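Side-chain contacts in light Chain (Clostridium botulinum, PDB 6BVD), which is the zinc metalloprotease light chain of a mosaic botulinum neurotoxin and probably cleaves a neuronal SNARE protein, as in related toxins: residues Pro27-Glu30 / Thr31-Thr34; Thr240-Thr243 / Glu244-Ile247; Gln280-Gln283 / Ser284-Tyr287; Ser292-Lys295 / Arg296-Ser299; Ile311-Asp314 / Glu315-Leu319. All blocks are in the same frame, centred on the assembly; numbering follows the deposited sequence.

Interaction 1: residues Pro27-Glu30 / Thr31-Thr34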
loop_
_atom_site.group_PDB
_atom_site.type_symbol
_atom_site.label_atom_id
_atom_site.label_comp_id
_atom_site.label_asym_id
_atom_site.label_seq_id
_atom_site.Cartn_x
_atom_site.Cartn_y
_atom_site.Cartn_z
ATOM N N PRO A 27 -22.604 -21.175 -8.639
ATOM C CA PRO A 27 -23.229 -21.850 -9.780
ATOM C C PRO A 27 -22.796 -23.317 -9.855
ATOM O O PRO A 27 -21.625 -23.620 -9.555
ATOM C CB PRO A 27 -22.744 -21.039 -11.004
ATOM C CG PRO A 27 -21.693 -20.142 -10.487
ATOM C CD PRO A 27 -21.904 -19.943 -9.032
ATOM N N TYR A 28 -23.757 -24.178 -10.186
ATOM C CA TYR A 28 -23.645 -25.642 -10.280
ATOM C C TYR A 28 -23.783 -26.347 -8.904
ATOM O O TYR A 28 -23.819 -27.584 -8.850
ATOM C CB TYR A 28 -22.318 -26.067 -10.955
ATOM C CG TYR A 28 -22.102 -25.486 -12.340
ATOM C CD1 TYR A 28 -23.098 -25.532 -13.300
ATOM C CD2 TYR A 28 -20.892 -24.858 -12.673
ATOM C CE1 TYR A 28 -22.898 -24.995 -14.580
ATOM C CE2 TYR A 28 -20.684 -24.312 -13.933
ATOM C CZ TYR A 28 -21.695 -24.374 -14.881
ATOM O OH TYR A 28 -21.497 -23.844 -16.141
ATOM N N TYR A 29 -23.912 -25.593 -7.803
ATOM C CA TYR A 29 -24.080 -26.216 -6.482
ATOM C C TYR A 29 -25.569 -26.168 -6.017
ATOM O O TYR A 29 -25.889 -26.363 -4.827
ATOM C CB TYR A 29 -23.165 -25.552 -5.442
ATOM C CG TYR A 29 -21.690 -25.950 -5.576
ATOM C CD1 TYR A 29 -21.212 -27.116 -4.983
ATOM C CD2 TYR A 29 -20.784 -25.172 -6.324
ATOM C CE1 TYR A 29 -19.888 -27.514 -5.125
ATOM C CE2 TYR A 29 -19.449 -25.553 -6.442
ATOM C CZ TYR A 29 -19.009 -26.714 -5.839
ATOM O OH TYR A 29 -17.705 -27.102 -5.953
ATOM N N GLU A 30 -26.462 -25.907 -6.959
ATOM C CA GLU A 30 -27.872 -25.686 -6.634
ATOM C C GLU A 30 -28.534 -26.958 -6.071
ATOM O O GLU A 30 -29.176 -26.911 -5.037
ATOM C CB GLU A 30 -28.651 -25.211 -7.866
ATOM C CG GLU A 30 -28.170 -23.917 -8.514
ATOM C CD GLU A 30 -27.041 -24.152 -9.525
ATOM O OE1 GLU A 30 -26.785 -25.320 -9.867
ATOM O OE2 GLU A 30 -26.439 -23.160 -9.994
ATOM N N THR A 31 -28.334 -28.098 -6.725
ATOM C CA THR A 31 -29.025 -29.322 -6.313
ATOM C C THR A 31 -28.480 -29.845 -5.004
ATOM O O THR A 31 -29.243 -30.258 -4.126
ATOM C CB THR A 31 -28.923 -30.407 -7.393
ATOM O OG1 THR A 31 -29.635 -29.948 -8.545
ATOM C CG2 THR A 31 -29.568 -31.711 -6.923
ATOM N N SER A 32 -27.158 -29.842 -4.869
ATOM C CA SER A 32 -26.571 -30.271 -3.626
ATOM C C SER A 32 -26.800 -29.229 -2.516
ATOM O O SER A 32 -26.634 -29.539 -1.343
ATOM C CB SER A 32 -25.091 -30.572 -3.813
ATOM O OG SER A 32 -24.377 -29.375 -4.090
ATOM N N ASN A 33 -27.155 -28.002 -2.886
ATOM C CA ASN A 33 -27.365 -26.909 -1.915
ATOM C C ASN A 33 -26.154 -26.651 -1.003
ATOM O O ASN A 33 -26.300 -26.501 0.219
ATOM C CB ASN A 33 -28.594 -27.206 -1.039
ATOM C CG ASN A 33 -29.711 -26.218 -1.247
ATOM O OD1 ASN A 33 -29.489 -25.069 -1.613
ATOM N ND2 ASN A 33 -30.950 -26.676 -1.022
ATOM N N THR A 34 -24.966 -26.567 -1.594
ATOM C CA THR A 34 -23.722 -26.418 -0.857
ATOM C C THR A 34 -23.342 -24.941 -0.776
ATOM O O THR A 34 -23.288 -24.267 -1.804
ATOM C CB THR A 34 -22.565 -27.162 -1.563
ATOM O OG1 THR A 34 -22.956 -28.491 -1.874
ATOM C CG2 THR A 34 -21.296 -27.161 -0.722
HETATM O O HOH W 1 -25.436 -29.498 -7.318
HETATM O O HOH W 2 -27.237 -27.975 -9.515
#
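Y29 reaches across the turn to T34, its CB lying 3.9 Å from the carbonyl O of T34. Beyond CG, the ring atom Y29 CD1 meets T34 CB at 3.7 Å, with OG1 of the same threonine close beside it; the two side chains meet at a slant. CG is anti to the carbonyl carbon of Y29 (chi1 -75°), which places the ring beside its own backbone N. The carbonyl O of Y29 gathers the turn: N33 N approaches it at 2.8 Å and T34 N at 3.4 Å, both weak hydrogen bonds. S32 OG sits at the ring edge and shares a hydrogen bond of 2.8 Å with T34 OG1. E30 bends at chi2 (86°), which lets its OE2 accept from Y28 N at 2.9 Å, from above the carboxylate plane, while OE1 accepts from a water that in turn accepts from T31 N. A second water joins Y28 O to S32 N. R135 forms a salt bridge with E30 OE2, a second partner for that oxygen. The whole turn is a surface connection between strands 21-24 and 36-40, where Y29 packs edge-to-face with F36 and touches W158 of strand 155-158.

Interaction 2: residues Thr240-Thr243 / Glu244-Ile247. With ACT (acetate ion), chain F.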
loop_
_atom_site.group_PDB
_atom_site.type_symbol
_atom_site.label_atom_id
_atom_site.label_comp_id
_atom_site.label_asym_id
_atom_site.label_seq_id
_atom_site.Cartn_x
_atom_site.Cartn_y
_atom_site.Cartn_z
ATOM N N THR A 240 -18.104 -11.600 -25.506
ATOM C CA THR A 240 -17.206 -11.771 -26.680
ATOM C C THR A 240 -16.246 -12.937 -26.486
ATOM O O THR A 240 -15.326 -13.144 -27.293
ATOM C CB THR A 240 -16.312 -10.505 -26.926
ATOM O OG1 THR A 240 -15.344 -10.430 -25.894
ATOM C CG2 THR A 240 -17.150 -9.200 -26.913
ATOM N N TYR A 241 -16.461 -13.718 -25.431
ATOM C CA TYR A 241 -15.567 -14.815 -25.071
ATOM C C TYR A 241 -15.524 -15.906 -26.143
ATOM O O TYR A 241 -16.561 -16.335 -26.655
ATOM C CB TYR A 241 -15.998 -15.387 -23.722
ATOM C CG TYR A 241 -15.101 -16.385 -23.018
ATOM C CD1 TYR A 241 -14.268 -15.976 -21.986
ATOM C CD2 TYR A 241 -15.135 -17.746 -23.340
ATOM C CE1 TYR A 241 -13.472 -16.875 -21.304
ATOM C CE2 TYR A 241 -14.347 -18.654 -22.664
ATOM C CZ TYR A 241 -13.522 -18.212 -21.653
ATOM O OH TYR A 241 -12.717 -19.101 -20.975
ATOM N N ILE A 242 -14.313 -16.340 -26.513
ATOM C CA ILE A 242 -14.215 -17.471 -27.457
ATOM C C ILE A 242 -13.317 -18.614 -26.977
ATOM O O ILE A 242 -12.393 -18.419 -26.187
ATOM C CB ILE A 242 -13.733 -17.016 -28.874
ATOM C CG1 ILE A 242 -12.400 -16.237 -28.815
ATOM C CG2 ILE A 242 -14.764 -16.127 -29.508
ATOM C CD1 ILE A 242 -11.785 -15.968 -30.242
ATOM N N THR A 243 -13.624 -19.828 -27.461
ATOM C CA THR A 243 -12.792 -20.992 -27.254
ATOM C C THR A 243 -12.211 -21.554 -28.584
ATOM O O THR A 243 -11.247 -22.314 -28.545
ATOM C CB THR A 243 -13.597 -22.128 -26.587
ATOM O OG1 THR A 243 -14.703 -22.436 -27.435
ATOM C CG2 THR A 243 -14.106 -21.710 -25.182
ATOM N N GLU A 244 -12.808 -21.225 -29.733
ATOM C CA GLU A 244 -12.359 -21.832 -31.002
ATOM C C GLU A 244 -11.520 -20.828 -31.782
ATOM O O GLU A 244 -10.770 -20.088 -31.164
ATOM C CB GLU A 244 -13.546 -22.325 -31.810
ATOM C CG GLU A 244 -14.479 -23.222 -30.972
ATOM C CD GLU A 244 -13.718 -24.380 -30.310
ATOM O OE1 GLU A 244 -12.960 -25.059 -31.021
ATOM O OE2 GLU A 244 -13.873 -24.614 -29.085
ATOM N N TYR A 245 -11.623 -20.778 -33.111
ATOM C CA TYR A 245 -10.726 -19.859 -33.871
ATOM C C TYR A 245 -9.259 -20.159 -33.511
ATOM O O TYR A 245 -8.456 -19.245 -33.263
ATOM C CB TYR A 245 -11.078 -18.370 -33.558
ATOM C CG TYR A 245 -12.530 -18.068 -33.822
ATOM C CD1 TYR A 245 -12.958 -17.714 -35.082
ATOM C CD2 TYR A 245 -13.489 -18.184 -32.806
ATOM C CE1 TYR A 245 -14.287 -17.468 -35.343
ATOM C CE2 TYR A 245 -14.817 -17.931 -33.061
ATOM C CZ TYR A 245 -15.207 -17.574 -34.324
ATOM O OH TYR A 245 -16.528 -17.329 -34.596
ATOM N N LYS A 246 -8.906 -21.441 -33.484
ATOM C CA LYS A 246 -7.577 -21.859 -33.019
ATOM C C LYS A 246 -6.538 -21.760 -34.144
ATOM O O LYS A 246 -6.852 -22.061 -35.304
ATOM C CB LYS A 246 -7.631 -23.276 -32.478
ATOM C CG LYS A 246 -8.511 -23.447 -31.231
ATOM C CD LYS A 246 -8.470 -24.891 -30.731
ATOM C CE LYS A 246 -9.293 -25.026 -29.435
ATOM N NZ LYS A 246 -9.178 -26.363 -28.809
ATOM N N ILE A 247 -5.324 -21.301 -33.816
ATOM C CA ILE A 247 -4.308 -21.091 -34.847
ATOM C C ILE A 247 -2.932 -21.498 -34.361
ATOM O O ILE A 247 -2.697 -21.657 -33.153
ATOM C CB ILE A 247 -4.243 -19.579 -35.318
ATOM C CG1 ILE A 247 -3.975 -18.653 -34.124
ATOM C CG2 ILE A 247 -5.554 -19.174 -35.998
ATOM C CD1 ILE A 247 -3.945 -17.154 -34.502
HETATM C C ACT F . -11.385 -14.996 -24.298
HETATM O O ACT F . -12.235 -14.721 -25.174
HETATM O OXT ACT F . -10.765 -14.077 -23.719
HETATM C CH3 ACT F . -11.111 -16.433 -23.938
#
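I242 and Y245 cross at about a right angle, the end of the isoleucine approaching the tyrosine ring obliquely, with CD1 3.8 Å from Y245 CD2. The branch CG2 of I242 also approaches the ring, 4.0 Å from Y245 CE2, so both arms of the isoleucine share the contact. T243 and E244 instead lie side by side and point the same way. T243 OG1 donates to E244 OE2 at 2.9 Å, reaching the anti side of the carboxylate 22° out of its plane. The glutamate chain bends at chi2 (-54°) to bring its acid back over the preceding residue, and K186 NZ is a second partner of the threonine hydroxyl. K246 runs out extended, its CE passing 3.5 Å from T243 O. Nearer the zinc site, an acetate ion, probably from the crystallisation liquor, accepts from I242 N at 3.0 Å and lays its methyl group over one face of the Y241 ring, offset toward the rim. The same ion is hydrogen-bonded to H235 and to the zinc ligand H232. The segment thus leads from the HExxH helix 222-237 of a zinc metalloprotease into the short strand 246-247, with the I242 side chain about 10 Å from the zinc ion.

Interaction 3: residues Gln280-Gln283 / Ser284-Tyr287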
loop_
_atom_site.group_PDB
_atom_site.type_symbol
_atom_site.label_atom_id
_atom_site.label_comp_id
_atom_site.label_asym_id
_atom_site.label_seq_id
_atom_site.Cartn_x
_atom_site.Cartn_y
_atom_site.Cartn_z
ATOM N N GLN A 280 -6.059 -11.763 -40.508
ATOM C CA GLN A 280 -7.023 -10.697 -40.782
ATOM C C GLN A 280 -8.475 -11.178 -40.945
ATOM O O GLN A 280 -9.415 -10.484 -40.508
ATOM C CB GLN A 280 -6.625 -9.964 -42.058
ATOM C CG GLN A 280 -7.143 -8.569 -42.096
ATOM C CD GLN A 280 -6.637 -7.795 -40.887
ATOM O OE1 GLN A 280 -7.422 -7.339 -40.047
ATOM N NE2 GLN A 280 -5.311 -7.683 -40.772
ATOM N N SER A 281 -8.661 -12.327 -41.611
ATOM C CA SER A 281 -9.999 -12.865 -41.841
ATOM C C SER A 281 -10.673 -13.295 -40.542
ATOM O O SER A 281 -11.900 -13.168 -40.403
ATOM C CB SER A 281 -9.965 -14.038 -42.833
ATOM O OG SER A 281 -8.920 -14.932 -42.521
ATOM N N ILE A 282 -9.895 -13.851 -39.620
ATOM C CA ILE A 282 -10.417 -14.194 -38.286
ATOM C C ILE A 282 -10.703 -12.919 -37.488
ATOM O O ILE A 282 -11.726 -12.806 -36.812
ATOM C CB ILE A 282 -9.456 -15.092 -37.488
ATOM C CG1 ILE A 282 -9.485 -16.504 -38.052
ATOM C CG2 ILE A 282 -9.821 -15.148 -35.976
ATOM C CD1 ILE A 282 -8.637 -17.448 -37.269
ATOM N N GLN A 283 -9.829 -11.929 -37.585
ATOM C CA GLN A 283 -10.102 -10.669 -36.881
ATOM C C GLN A 283 -11.404 -10.007 -37.360
ATOM O O GLN A 283 -12.182 -9.474 -36.538
ATOM C CB GLN A 283 -8.924 -9.695 -37.038
ATOM C CG GLN A 283 -7.628 -10.194 -36.429
ATOM C CD GLN A 283 -6.607 -9.088 -36.228
ATOM O OE1 GLN A 283 -6.952 -8.004 -35.770
ATOM N NE2 GLN A 283 -5.344 -9.354 -36.581
ATOM N N SER A 284 -11.686 -10.097 -38.657
ATOM C CA SER A 284 -12.943 -9.580 -39.189
ATOM C C SER A 284 -14.151 -10.452 -38.818
ATOM O O SER A 284 -15.248 -9.924 -38.553
ATOM C CB SER A 284 -12.867 -9.431 -40.702
ATOM O OG SER A 284 -11.977 -8.368 -41.041
ATOM N N GLN A 285 -13.966 -11.769 -38.795
ATOM C CA GLN A 285 -15.042 -12.663 -38.339
ATOM C C GLN A 285 -15.499 -12.329 -36.902
ATOM O O GLN A 285 -16.716 -12.225 -36.631
ATOM C CB GLN A 285 -14.594 -14.114 -38.389
ATOM C CG GLN A 285 -14.891 -14.830 -39.667
ATOM C CD GLN A 285 -14.430 -16.273 -39.601
ATOM O OE1 GLN A 285 -13.390 -16.574 -39.004
ATOM N NE2 GLN A 285 -15.211 -17.177 -40.189
ATOM N N LEU A 286 -14.538 -12.203 -35.985
ATOM C CA LEU A 286 -14.855 -11.891 -34.579
ATOM C C LEU A 286 -15.579 -10.550 -34.442
ATOM O O LEU A 286 -16.550 -10.432 -33.699
ATOM C CB LEU A 286 -13.594 -11.899 -33.725
ATOM C CG LEU A 286 -12.879 -13.260 -33.707
ATOM C CD1 LEU A 286 -11.606 -13.162 -32.920
ATOM C CD2 LEU A 286 -13.775 -14.366 -33.118
ATOM N N TYR A 287 -15.083 -9.541 -35.144
ATOM C CA TYR A 287 -15.700 -8.231 -35.155
ATOM C C TYR A 287 -17.141 -8.297 -35.657
ATOM O O TYR A 287 -18.046 -7.681 -35.067
ATOM C CB TYR A 287 -14.864 -7.272 -35.999
ATOM C CG TYR A 287 -15.321 -5.819 -35.994
ATOM C CD1 TYR A 287 -14.756 -4.889 -35.124
ATOM C CD2 TYR A 287 -16.274 -5.368 -36.917
ATOM C CE1 TYR A 287 -15.155 -3.545 -35.129
ATOM C CE2 TYR A 287 -16.674 -4.034 -36.940
ATOM C CZ TYR A 287 -16.110 -3.127 -36.051
ATOM O OH TYR A 287 -16.514 -1.808 -36.079
#
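I282 and L286, one helical turn apart, lie side by side and point the same way, with I282 CG2 4.1 Å from L286 CD1. L286 also rests on the backbone of the preceding turn, its CG 3.3 Å from I282 O. Q285 slants across the other arm of the isoleucine: its extended chain carries OE1 to 4.0 Å from I282 CG1, while CB and CG pass close to S281 O. S284 turns its hydroxyl back along the helix, OG lying anti to its own carbonyl carbon (chi1 -70°), and gives Q280 O a weak hydrogen bond of 3.4 Å. The same oxygen accepts from S284 N at 3.0 Å, so two donors of one residue share it. Behind these side chains stand the main-chain bonds of the helix, among them L286 N to I282 O, which is nearly straight at 173°. Further out, Q283 NE2 is hydrogen-bonded to V278 O just before the helix, tying this end to the incoming loop. L286 packs on I242 and L268, and the Y287 ring meets F341 and Y345 edge-to-face. Such i to i+4 apolar pairing is characteristic of an amphipathic alpha-helix, here the opening turns of helix 280-301, seated against helices 264-270 and 338-348.

Interaction 4: residues Ser292-Lys295 / Arg296-Ser299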
loop_
_atom_site.group_PDB
_atom_site.type_symbol
_atom_site.label_atom_id
_atom_site.label_comp_id
_atom_site.label_asym_id
_atom_site.label_seq_id
_atom_site.Cartn_x
_atom_site.Cartn_y
_atom_site.Cartn_z
ATOM N N SER A 292 -23.101 -8.497 -34.867
ATOM C CA SER A 292 -24.358 -9.175 -35.046
ATOM C C SER A 292 -25.047 -9.489 -33.684
ATOM O O SER A 292 -26.262 -9.282 -33.533
ATOM C CB SER A 292 -24.115 -10.450 -35.856
ATOM O OG SER A 292 -25.281 -11.219 -35.936
ATOM N N ASP A 293 -24.287 -9.939 -32.693
ATOM C CA ASP A 293 -24.860 -10.239 -31.364
ATOM C C ASP A 293 -25.370 -8.970 -30.667
ATOM O O ASP A 293 -26.422 -8.988 -30.022
ATOM C CB ASP A 293 -23.841 -10.918 -30.460
ATOM C CG ASP A 293 -23.536 -12.356 -30.884
ATOM O OD1 ASP A 293 -24.363 -12.951 -31.574
ATOM O OD2 ASP A 293 -22.495 -12.895 -30.462
ATOM N N TYR A 294 -24.624 -7.872 -30.778
ATOM C CA TYR A 294 -25.085 -6.625 -30.140
ATOM C C TYR A 294 -26.313 -6.048 -30.828
ATOM O O TYR A 294 -27.149 -5.464 -30.136
ATOM C CB TYR A 294 -23.985 -5.557 -30.080
ATOM C CG TYR A 294 -22.922 -5.826 -29.050
ATOM C CD1 TYR A 294 -22.913 -7.017 -28.328
ATOM C CD2 TYR A 294 -21.924 -4.895 -28.797
ATOM C CE1 TYR A 294 -21.961 -7.261 -27.402
ATOM C CE2 TYR A 294 -20.955 -5.140 -27.854
ATOM C CZ TYR A 294 -20.979 -6.336 -27.164
ATOM O OH TYR A 294 -20.019 -6.584 -26.216
ATOM N N LYS A 295 -26.444 -6.208 -32.155
ATOM C CA LYS A 295 -27.674 -5.802 -32.861
ATOM C C LYS A 295 -28.896 -6.579 -32.349
ATOM O O LYS A 295 -30.007 -6.014 -32.228
ATOM C CB LYS A 295 -27.554 -5.988 -34.367
ATOM C CG LYS A 295 -26.771 -4.882 -35.104
ATOM C CD LYS A 295 -26.600 -5.220 -36.594
ATOM C CE LYS A 295 -25.801 -4.117 -37.312
ATOM N NZ LYS A 295 -25.493 -4.435 -38.731
ATOM N N ARG A 296 -28.713 -7.873 -32.112
ATOM C CA ARG A 296 -29.793 -8.678 -31.550
ATOM C C ARG A 296 -30.158 -8.199 -30.147
ATOM O O ARG A 296 -31.334 -8.174 -29.804
ATOM C CB ARG A 296 -29.422 -10.151 -31.505
ATOM C CG ARG A 296 -29.284 -10.771 -32.879
ATOM C CD ARG A 296 -28.960 -12.256 -32.803
ATOM N NE ARG A 296 -28.753 -12.867 -34.117
ATOM C CZ ARG A 296 -28.347 -14.124 -34.314
ATOM N NH1 ARG A 296 -28.121 -14.934 -33.285
ATOM N NH2 ARG A 296 -28.176 -14.582 -35.544
ATOM N N ILE A 297 -29.165 -7.809 -29.344
ATOM C CA ILE A 297 -29.469 -7.344 -27.972
ATOM C C ILE A 297 -30.208 -6.004 -28.007
ATOM O O ILE A 297 -31.149 -5.822 -27.243
ATOM C CB ILE A 297 -28.214 -7.293 -27.110
ATOM C CG1 ILE A 297 -27.739 -8.726 -26.852
ATOM C CG2 ILE A 297 -28.400 -6.530 -25.755
ATOM C CD1 ILE A 297 -26.401 -8.813 -26.166
ATOM N N ALA A 298 -29.873 -5.119 -28.945
ATOM C CA ALA A 298 -30.588 -3.845 -29.080
ATOM C C ALA A 298 -32.059 -4.073 -29.402
ATOM O O ALA A 298 -32.939 -3.393 -28.854
ATOM C CB ALA A 298 -29.946 -2.955 -30.156
ATOM N N SER A 299 -32.306 -5.011 -30.315
ATOM C CA SER A 299 -33.651 -5.390 -30.741
ATOM C C SER A 299 -34.485 -5.972 -29.594
ATOM O O SER A 299 -35.676 -5.692 -29.456
ATOM C CB SER A 299 -33.550 -6.391 -31.899
ATOM O OG SER A 299 -34.812 -6.651 -32.458
#
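R296 runs back over the preceding turn toward S292 and D293, and its aliphatic part makes the closer contacts: CG lies 3.4 Å from S292 O and CB 3.5 Å from D293 O. The same D293 O is met by I297 CG1 at 3.4 Å, another carbon resting on a carbonyl. The arginine chain is extended from CG to NE, which carries the guanidinium past the S292 hydroxyl, 4.3 Å from OG to NE. Charge adds a looser attraction. D293 OD1 is 4.6 Å from R296 NH1, beyond a salt bridge, and sits well out of the guanidinium plane with no N-H directed at it; the arginine is poorly ordered, consistent with a weak hold. Four main-chain hydrogen bonds, from R296, I297, A298 and S299 to the carbonyls four residues earlier, define regular alpha-helix in the later half of helix 280-301. A298 N to Y294 O measures 3.0 Å. Apolar packing is lighter. With CG1 anti to its own carbonyl carbon (chi1 -69°), I297 sends CD1 back to 4.5 Å from Y294 CD1, oblique to the ring. The tyrosine is held chiefly from outside these turns: its OH is hydrogen-bonded to Y238 O, its ring packs edge-to-face with Y324, and L344 and I348 of helix 338-348 lie against it.

Interaction 5: residues Ile311-Asp314 / Glu315-Leu319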
loop_
_atom_site.group_PDB
_atom_site.type_symbol
_atom_site.label_atom_id
_atom_site.label_comp_id
_atom_site.label_asym_id
_atom_site.label_seq_id
_atom_site.Cartn_x
_atom_site.Cartn_y
_atom_site.Cartn_z
ATOM N N ILE A 311 -37.102 -5.453 -9.674
ATOM C CA ILE A 311 -35.986 -4.590 -10.021
ATOM C C ILE A 311 -36.549 -3.418 -10.767
ATOM O O ILE A 311 -37.655 -3.490 -11.288
ATOM C CB ILE A 311 -34.943 -5.299 -10.919
ATOM C CG1 ILE A 311 -35.597 -5.744 -12.233
ATOM C CG2 ILE A 311 -34.352 -6.460 -10.192
ATOM C CD1 ILE A 311 -34.635 -6.375 -13.259
ATOM N N ASN A 312 -35.775 -2.348 -10.859
ATOM C CA ASN A 312 -36.179 -1.196 -11.626
ATOM C C ASN A 312 -35.860 -1.338 -13.109
ATOM O O ASN A 312 -34.710 -1.083 -13.527
ATOM C CB ASN A 312 -35.499 0.065 -11.101
ATOM C CG ASN A 312 -36.115 1.301 -11.662
ATOM O OD1 ASN A 312 -36.143 1.498 -12.868
ATOM N ND2 ASN A 312 -36.628 2.152 -10.791
ATOM N N ILE A 313 -36.891 -1.659 -13.898
ATOM C CA ILE A 313 -36.733 -1.945 -15.323
ATOM C C ILE A 313 -36.067 -0.811 -16.100
ATOM O O ILE A 313 -35.104 -1.061 -16.851
ATOM C CB ILE A 313 -38.091 -2.252 -15.975
ATOM C CG1 ILE A 313 -38.643 -3.552 -15.393
ATOM C CG2 ILE A 313 -37.951 -2.355 -17.498
ATOM C CD1 ILE A 313 -40.080 -3.847 -15.803
ATOM N N ASP A 314 -36.527 0.423 -15.908
ATOM C CA ASP A 314 -35.939 1.535 -16.666
ATOM C C ASP A 314 -34.487 1.779 -16.290
ATOM O O ASP A 314 -33.686 2.136 -17.163
ATOM C CB ASP A 314 -36.741 2.834 -16.494
ATOM C CG ASP A 314 -37.978 2.870 -17.383
ATOM O OD1 ASP A 314 -38.079 2.035 -18.315
ATOM O OD2 ASP A 314 -38.830 3.749 -17.175
ATOM N N GLU A 315 -34.126 1.593 -15.022
ATOM C CA GLU A 315 -32.718 1.737 -14.638
ATOM C C GLU A 315 -31.809 0.697 -15.324
ATOM O O GLU A 315 -30.696 1.025 -15.756
ATOM C CB GLU A 315 -32.561 1.628 -13.127
ATOM C CG GLU A 315 -32.940 2.923 -12.418
ATOM C CD GLU A 315 -32.766 2.877 -10.908
ATOM O OE1 GLU A 315 -32.525 1.775 -10.358
ATOM O OE2 GLU A 315 -32.877 3.960 -10.278
ATOM N N PHE A 316 -32.271 -0.545 -15.440
ATOM C CA PHE A 316 -31.466 -1.564 -16.141
ATOM C C PHE A 316 -31.400 -1.277 -17.625
ATOM O O PHE A 316 -30.351 -1.533 -18.239
ATOM C CB PHE A 316 -31.979 -3.000 -15.900
ATOM C CG PHE A 316 -31.411 -3.629 -14.660
ATOM C CD1 PHE A 316 -30.331 -4.487 -14.733
ATOM C CD2 PHE A 316 -31.932 -3.315 -13.404
ATOM C CE1 PHE A 316 -29.783 -5.054 -13.583
ATOM C CE2 PHE A 316 -31.411 -3.866 -12.257
ATOM C CZ PHE A 316 -30.313 -4.741 -12.340
ATOM N N LYS A 317 -32.469 -0.741 -18.222
ATOM C CA LYS A 317 -32.395 -0.337 -19.638
ATOM C C LYS A 317 -31.354 0.770 -19.874
ATOM O O LYS A 317 -30.657 0.774 -20.901
ATOM C CB LYS A 317 -33.757 0.137 -20.155
ATOM C CG LYS A 317 -34.776 -0.991 -20.339
ATOM C CD LYS A 317 -36.056 -0.445 -20.942
ATOM C CE LYS A 317 -37.088 -1.567 -21.114
ATOM N NZ LYS A 317 -38.338 -1.064 -21.746
ATOM N N ASN A 318 -31.300 1.732 -18.962
ATOM C CA ASN A 318 -30.262 2.759 -19.044
ATOM C C ASN A 318 -28.886 2.138 -18.929
ATOM O O ASN A 318 -27.948 2.511 -19.637
ATOM C CB ASN A 318 -30.444 3.809 -17.943
ATOM C CG ASN A 318 -31.730 4.561 -18.082
ATOM O OD1 ASN A 318 -32.359 4.536 -19.140
ATOM N ND2 ASN A 318 -32.152 5.228 -17.006
ATOM N N LEU A 319 -28.767 1.168 -18.037
ATOM C CA LEU A 319 -27.486 0.518 -17.823
ATOM C C LEU A 319 -26.978 -0.223 -19.084
ATOM O O LEU A 319 -25.778 -0.119 -19.417
ATOM C CB LEU A 319 -27.604 -0.423 -16.646
ATOM C CG LEU A 319 -26.332 -0.788 -15.904
ATOM C CD1 LEU A 319 -26.753 -1.247 -14.518
ATOM C CD2 LEU A 319 -25.565 -1.870 -16.636
HETATM O O HOH W 3 -39.803 0.584 -20.029
#
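The chain enters helix 313-323 through an extended I311 and N312, after which the backbone NH groups of F316, K317 and N318 bond to the carbonyls of N312, I313 and D314. N312 is the N-cap: its OD1 accepts from E315 N at 3.0 Å, a fairly straight bond (162°) that arrives above the amide plane. The torsion of N312 places CG anti to its backbone N (chi1 -167°), which swings the amide over the first turn. There the E315 side chain crosses it at about a right angle, yet the flat ends stack with amide and carboxylate planes only 21° apart, and N312 CG lies 3.6 Å from E315 CG. On the apolar side I311 CB lies 4.0 Å from F316 CE2, while I311 CD1 sits over one face of the ring, toward the rim. The edge of the same ring meets N312 O in its plane. F130 of strand 129-130 and L120 also pack against this pair. I313 and K317, four residues apart, run alongside each other, with I313 CG2 3.8 Å from K317 CE. The extended lysine carries its ammonium to V304 O, with which it is hydrogen-bonded, and to a water that bridges it to D314: this water accepts from K317 NZ and donates to D314 OD1, both at 2.8 Å.

Overall arrangement
Interactions 2 and 3 are in direct contact: L286 CD2 lies 3.7 Å from Y245 CZ and 3.8 Å from I242 CD1, and I247 CG2 packs 3.8 Å from I282 CD1. The loop of interaction 2, closest to the zinc site, is thereby backed by helix 280-301, with the L286 side chain about 14 Å from the metal. Interaction 4 lies further along that helix, its centre about 18 Å from that of interaction 3, and touches interaction 2 through Y294 OH and T240 CG2 (3.9 Å). Interaction 5 is about 9 Å from interaction 4 at their nearest atoms. Interaction 1 touches none of the others; its nearest atoms come within about 11 Å of interaction 2.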